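Long-range contact in acetylene hydratase Ahy (Pelobacter acetylenicus, PDB 2E7Z), which catalyses the hydration of acetylene to acetaldehyde, using a tungsten-bis(molybdopterin guanine dinucleotide) cofactor and a [4Fe-4S] cluster: residues L637-T650 against N715-C727. Sequence-based numbering, arbitrary orientation.
Sequences LGLPSGEWIWVETT and NLRGGILAKAYKC. With MGD (2-amino-5,6-dimercapto-7-methyl-3,7,8a,9-tetrahydro-8-oxa-1,3,9,10-tetraaza-anthracen-4-one guanosine dinucleotide), chain F.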
# COMPACT_ATOMS: atom_id res chain seq x y z
N LEU A 637 7.60 16.07 30.06
CA LEU A 637 6.25 15.56 30.34
C LEU A 637 6.22 14.64 31.55
O LEU A 637 5.15 14.18 31.95
CB LEU A 637 5.69 14.83 29.11
CG LEU A 637 5.45 15.62 27.82
CD1 LEU A 637 5.16 14.65 26.69
CD2 LEU A 637 4.32 16.64 27.97
N GLY A 638 7.38 14.38 32.13
CA GLY A 638 7.47 13.52 33.32
C GLY A 638 7.23 12.05 33.03
O GLY A 638 6.71 11.32 33.87
N LEU A 639 7.63 11.60 31.85
CA LEU A 639 7.40 10.22 31.45
C LEU A 639 8.73 9.48 31.32
O LEU A 639 9.48 9.70 30.38
CB LEU A 639 6.64 10.16 30.11
CG LEU A 639 5.39 11.03 29.96
CD1 LEU A 639 4.92 11.05 28.50
CD2 LEU A 639 4.29 10.54 30.88
N PRO A 640 9.03 8.61 32.29
CA PRO A 640 10.30 7.90 32.22
C PRO A 640 10.35 6.98 31.01
O PRO A 640 9.35 6.31 30.69
CB PRO A 640 10.34 7.11 33.54
CG PRO A 640 9.27 7.73 34.41
CD PRO A 640 8.23 8.25 33.47
N SER A 641 11.48 6.99 30.30
CA SER A 641 11.66 6.12 29.13
C SER A 641 11.48 4.71 29.64
O SER A 641 12.02 4.36 30.69
CB SER A 641 13.06 6.28 28.50
OG SER A 641 13.16 5.59 27.26
N GLY A 642 10.70 3.90 28.93
CA GLY A 642 10.36 2.58 29.46
C GLY A 642 9.11 2.45 30.32
O GLY A 642 8.89 1.40 30.92
N GLU A 643 8.27 3.48 30.33
CA GLU A 643 7.00 3.40 31.07
C GLU A 643 5.80 3.53 30.12
O GLU A 643 5.91 4.16 29.07
CB GLU A 643 6.95 4.46 32.18
CG GLU A 643 8.16 4.47 33.14
CD GLU A 643 8.38 3.17 33.88
OE1 GLU A 643 7.37 2.48 34.21
OE2 GLU A 643 9.56 2.83 34.15
N TRP A 644 4.67 2.93 30.50
CA TRP A 644 3.45 2.93 29.67
C TRP A 644 2.72 4.27 29.67
O TRP A 644 2.55 4.89 30.73
CB TRP A 644 2.51 1.82 30.12
CG TRP A 644 3.03 0.45 29.76
CD1 TRP A 644 3.89 -0.33 30.49
CD2 TRP A 644 2.76 -0.28 28.56
NE1 TRP A 644 4.15 -1.51 29.82
CE2 TRP A 644 3.46 -1.50 28.63
CE3 TRP A 644 1.97 -0.03 27.42
CZ2 TRP A 644 3.41 -2.47 27.62
CZ3 TRP A 644 1.92 -0.99 26.41
CH2 TRP A 644 2.63 -2.19 26.52
N ILE A 645 2.29 4.70 28.49
CA ILE A 645 1.64 5.98 28.32
C ILE A 645 0.41 5.83 27.43
O ILE A 645 0.28 4.84 26.70
CB ILE A 645 2.59 7.05 27.70
CG1 ILE A 645 3.12 6.64 26.33
CG2 ILE A 645 3.79 7.35 28.61
CD1 ILE A 645 3.70 7.79 25.52
N TRP A 646 -0.49 6.81 27.49
CA TRP A 646 -1.47 6.99 26.44
C TRP A 646 -0.97 8.06 25.47
O TRP A 646 -0.38 9.07 25.87
CB TRP A 646 -2.81 7.45 27.02
CG TRP A 646 -3.50 6.45 27.87
CD1 TRP A 646 -3.57 6.43 29.25
CD2 TRP A 646 -4.27 5.33 27.41
NE1 TRP A 646 -4.32 5.35 29.67
CE2 TRP A 646 -4.77 4.67 28.56
CE3 TRP A 646 -4.59 4.82 26.14
CZ2 TRP A 646 -5.57 3.52 28.47
CZ3 TRP A 646 -5.40 3.69 26.05
CH2 TRP A 646 -5.87 3.04 27.21
N VAL A 647 -1.21 7.84 24.19
CA VAL A 647 -0.99 8.88 23.20
C VAL A 647 -2.37 9.18 22.63
O VAL A 647 -3.06 8.27 22.17
CB VAL A 647 0.00 8.45 22.10
CG1 VAL A 647 0.16 9.55 21.07
CG2 VAL A 647 1.35 8.09 22.75
N GLU A 648 -2.77 10.44 22.68
CA GLU A 648 -4.14 10.81 22.39
C GLU A 648 -4.19 11.98 21.41
O GLU A 648 -3.48 12.99 21.57
CB GLU A 648 -4.86 11.19 23.70
CG GLU A 648 -6.32 11.64 23.50
CD GLU A 648 -7.10 11.82 24.79
OE1 GLU A 648 -6.57 11.58 25.90
OE2 GLU A 648 -8.30 12.18 24.70
N THR A 649 -5.02 11.84 20.39
CA THR A 649 -5.34 12.93 19.48
C THR A 649 -6.77 13.37 19.79
O THR A 649 -7.45 12.77 20.65
CB THR A 649 -5.30 12.44 18.03
OG1 THR A 649 -6.35 11.47 17.85
CG2 THR A 649 -3.96 11.83 17.68
N THR A 650 -7.28 14.34 19.04
CA THR A 650 -8.67 14.73 19.18
C THR A 650 -9.63 13.58 18.82
O THR A 650 -10.79 13.59 19.24
CB THR A 650 -9.01 15.96 18.35
OG1 THR A 650 -8.71 15.74 16.97
CG2 THR A 650 -8.29 17.21 18.87
N ASN A 715 -4.71 11.46 6.47
CA ASN A 715 -3.42 11.99 6.83
C ASN A 715 -2.92 11.27 8.10
O ASN A 715 -3.64 11.21 9.12
CB ASN A 715 -3.57 13.49 7.05
CG ASN A 715 -2.37 14.12 7.72
OD1 ASN A 715 -1.46 14.61 7.05
ND2 ASN A 715 -2.37 14.10 9.05
N LEU A 716 -1.68 10.74 8.05
CA LEU A 716 -1.05 9.98 9.15
C LEU A 716 0.32 10.52 9.55
O LEU A 716 0.85 10.14 10.60
CB LEU A 716 -0.82 8.51 8.72
CG LEU A 716 -1.93 7.53 8.97
CD1 LEU A 716 -3.10 7.76 7.98
CD2 LEU A 716 -1.37 6.11 8.91
N ARG A 717 0.91 11.33 8.68
CA ARG A 717 2.31 11.68 8.79
C ARG A 717 2.42 13.20 8.84
O ARG A 717 2.35 13.88 7.82
CB ARG A 717 3.09 11.08 7.61
CG ARG A 717 3.20 9.57 7.72
CD ARG A 717 3.95 8.95 6.54
NE ARG A 717 3.93 7.50 6.72
CZ ARG A 717 4.97 6.71 6.97
NH1 ARG A 717 6.23 7.17 6.96
NH2 ARG A 717 4.75 5.44 7.21
N GLY A 718 2.54 13.70 10.07
CA GLY A 718 2.41 15.12 10.36
C GLY A 718 0.94 15.50 10.34
O GLY A 718 0.08 14.65 10.12
N GLY A 719 0.65 16.77 10.59
CA GLY A 719 -0.68 17.31 10.32
C GLY A 719 -1.73 16.99 11.34
O GLY A 719 -2.90 17.33 11.16
N ILE A 720 -1.30 16.36 12.42
CA ILE A 720 -2.18 15.97 13.53
C ILE A 720 -1.43 16.28 14.82
O ILE A 720 -0.23 16.02 14.92
CB ILE A 720 -2.49 14.44 13.51
CG1 ILE A 720 -3.37 14.05 12.31
CG2 ILE A 720 -3.18 13.99 14.79
CD1 ILE A 720 -3.42 12.51 12.18
N LEU A 721 -2.14 16.83 15.80
CA LEU A 721 -1.57 17.09 17.11
C LEU A 721 -1.96 15.99 18.09
O LEU A 721 -3.04 15.37 17.99
CB LEU A 721 -2.00 18.47 17.61
CG LEU A 721 -1.48 19.66 16.80
CD1 LEU A 721 -2.35 20.90 17.03
CD2 LEU A 721 0.00 19.94 17.11
N ALA A 722 -1.06 15.75 19.04
CA ALA A 722 -1.23 14.71 20.05
C ALA A 722 -0.71 15.15 21.42
O ALA A 722 0.16 16.03 21.53
CB ALA A 722 -0.55 13.42 19.62
N LYS A 723 -1.24 14.50 22.45
CA LYS A 723 -0.68 14.61 23.80
C LYS A 723 -0.28 13.23 24.29
O LYS A 723 -0.81 12.21 23.81
CB LYS A 723 -1.69 15.22 24.77
CG LYS A 723 -2.96 14.40 24.96
CD LYS A 723 -3.84 14.92 26.09
CE LYS A 723 -4.72 16.03 25.62
NZ LYS A 723 -5.91 16.24 26.52
N ALA A 724 0.67 13.20 25.22
CA ALA A 724 1.12 11.95 25.80
C ALA A 724 1.09 12.08 27.31
O ALA A 724 1.51 13.11 27.86
CB ALA A 724 2.52 11.62 25.32
N TYR A 725 0.57 11.06 27.98
CA TYR A 725 0.45 11.09 29.44
C TYR A 725 0.53 9.70 30.06
O TYR A 725 0.26 8.70 29.40
CB TYR A 725 -0.83 11.85 29.87
CG TYR A 725 -2.12 11.33 29.27
CD1 TYR A 725 -2.57 11.79 28.04
CD2 TYR A 725 -2.88 10.37 29.92
CE1 TYR A 725 -3.77 11.30 27.47
CE2 TYR A 725 -4.06 9.88 29.38
CZ TYR A 725 -4.50 10.35 28.15
OH TYR A 725 -5.68 9.85 27.63
N LYS A 726 0.94 9.62 31.33
CA LYS A 726 1.10 8.34 32.02
C LYS A 726 -0.21 7.57 32.13
O LYS A 726 -1.28 8.18 32.32
CB LYS A 726 1.73 8.53 33.42
CG LYS A 726 3.25 8.31 33.51
CD LYS A 726 3.99 9.34 34.41
CE LYS A 726 3.44 9.46 35.84
NZ LYS A 726 4.27 8.77 36.88
N CYS A 727 -0.13 6.25 31.98
CA CYS A 727 -1.24 5.34 32.23
C CYS A 727 -1.61 5.28 33.71
O CYS A 727 -2.68 4.79 34.07
CB CYS A 727 -0.90 3.94 31.73
SG CYS A 727 -1.03 3.76 29.95
OXT CYS A 727 -0.84 5.69 34.59
PB MGD F . 8.46 3.71 8.06
O1B MGD F . 9.47 2.72 8.56
O2B MGD F . 7.07 3.68 8.64
O3B MGD F . 8.29 3.57 6.46
O3A MGD F . 8.76 2.01 4.59
PA MGD F . 9.38 3.28 5.33
O1A MGD F . 9.27 4.46 4.39
O2A MGD F . 10.75 2.89 5.85
O5' MGD F . 9.06 5.19 8.26
C5' MGD F . 10.37 5.41 7.76
C4' MGD F . 10.75 6.87 7.97
O4' MGD F . 9.73 7.72 7.43
C3' MGD F . 10.87 7.20 9.45
O3' MGD F . 12.25 7.44 9.76
C2' MGD F . 10.04 8.45 9.64
O2' MGD F . 10.68 9.47 10.41
C1' MGD F . 9.84 8.90 8.20
N9 MGD F . 8.69 9.81 8.03
C8 MGD F . 7.51 9.80 8.68
N7 MGD F . 6.69 10.79 8.25
C5 MGD F . 7.38 11.48 7.31
C6 MGD F . 7.13 12.65 6.44
O6 MGD F . 6.06 13.29 6.51
N1 MGD F . 8.10 13.01 5.58
C2 MGD F . 9.28 12.36 5.49
N2 MGD F . 10.20 12.79 4.58
N3 MGD F . 9.57 11.27 6.26
C4 MGD F . 8.68 10.82 7.15
C10 MGD F . 7.37 1.81 4.33
C11 MGD F . 7.33 0.39 3.76
O11 MGD F . 8.03 -0.49 4.65
C12 MGD F . 5.92 -0.11 3.51
S12 MGD F . 4.71 0.95 2.98
C13 MGD F . 5.60 -1.41 3.69
S13 MGD F . 4.09 -2.05 3.25
C14 MGD F . 6.56 -2.35 4.33
N15 MGD F . 6.24 -2.53 5.74
C16 MGD F . 7.17 -3.13 6.52
C17 MGD F . 6.86 -3.72 7.84
O17 MGD F . 5.70 -3.68 8.31
N18 MGD F . 7.87 -4.29 8.52
C19 MGD F . 9.14 -4.34 8.05
N19 MGD F . 10.08 -4.94 8.80
N20 MGD F . 9.50 -3.81 6.86
C21 MGD F . 8.57 -3.21 6.08
N22 MGD F . 8.93 -2.67 4.89
C23 MGD F . 8.00 -1.83 4.17
O HOH W 1 -4.72 4.77 32.29
O HOH W 2 -8.32 15.01 25.18
O HOH W 3 -5.48 16.09 17.79
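W646 and Y725 face each other as a hydrogen-bonded pair of an antiparallel beta ladder between strands 644-648 and 720-726, neighbours in the mixed sheet of the C-terminal molybdopterin dinucleotide-binding domain. Reciprocal backbone bonds identify the pair, W646 N to Y725 O (2.8 Å) and Y725 N to W646 O; E648 and K723 repeat the pattern two residues on. The four side chains share one face. With chi1 at 55°, CG of Y725 sits between its backbone N and carbonyl carbon, a turn that leans the ring across the ladder under W646. There W646 CB lies over the ring face, 3.8 Å from its centroid, a CH-pi contact, while the two ring planes meet obliquely. The chain terminus closes the ladder: C727 N bonds W644 O, water 1 bridges W646 NE1 and C727 O, and C727 SG stands over the indole's five-membered ring, 3.9 Å from its centroid and 20° off the normal. Y725 OH donates to E648 OE1 over 2.6 Å, on the anti side and 29° out of the carboxylate plane. A phenylalanine in place of Y725 would probably leave E648 OE1 without this donor and R653 NH1, which also bonds the hydroxyl, without a partner here. On the reverse face, A724 CB packs against I645 CD1 (4.0 Å), beside I669 of strand 668-671.

Further out, water 2 links E648 OE2 to K723 NZ, whose direct salt bridge is to E593. At the opposite end of strand 720-726 the chain passes from a cofactor ligand, through the corner at G718 and G719, into the strand: that ligand is R717, whose NH2 donates to the MGD phosphate oxygen O2B at 3.2 Å.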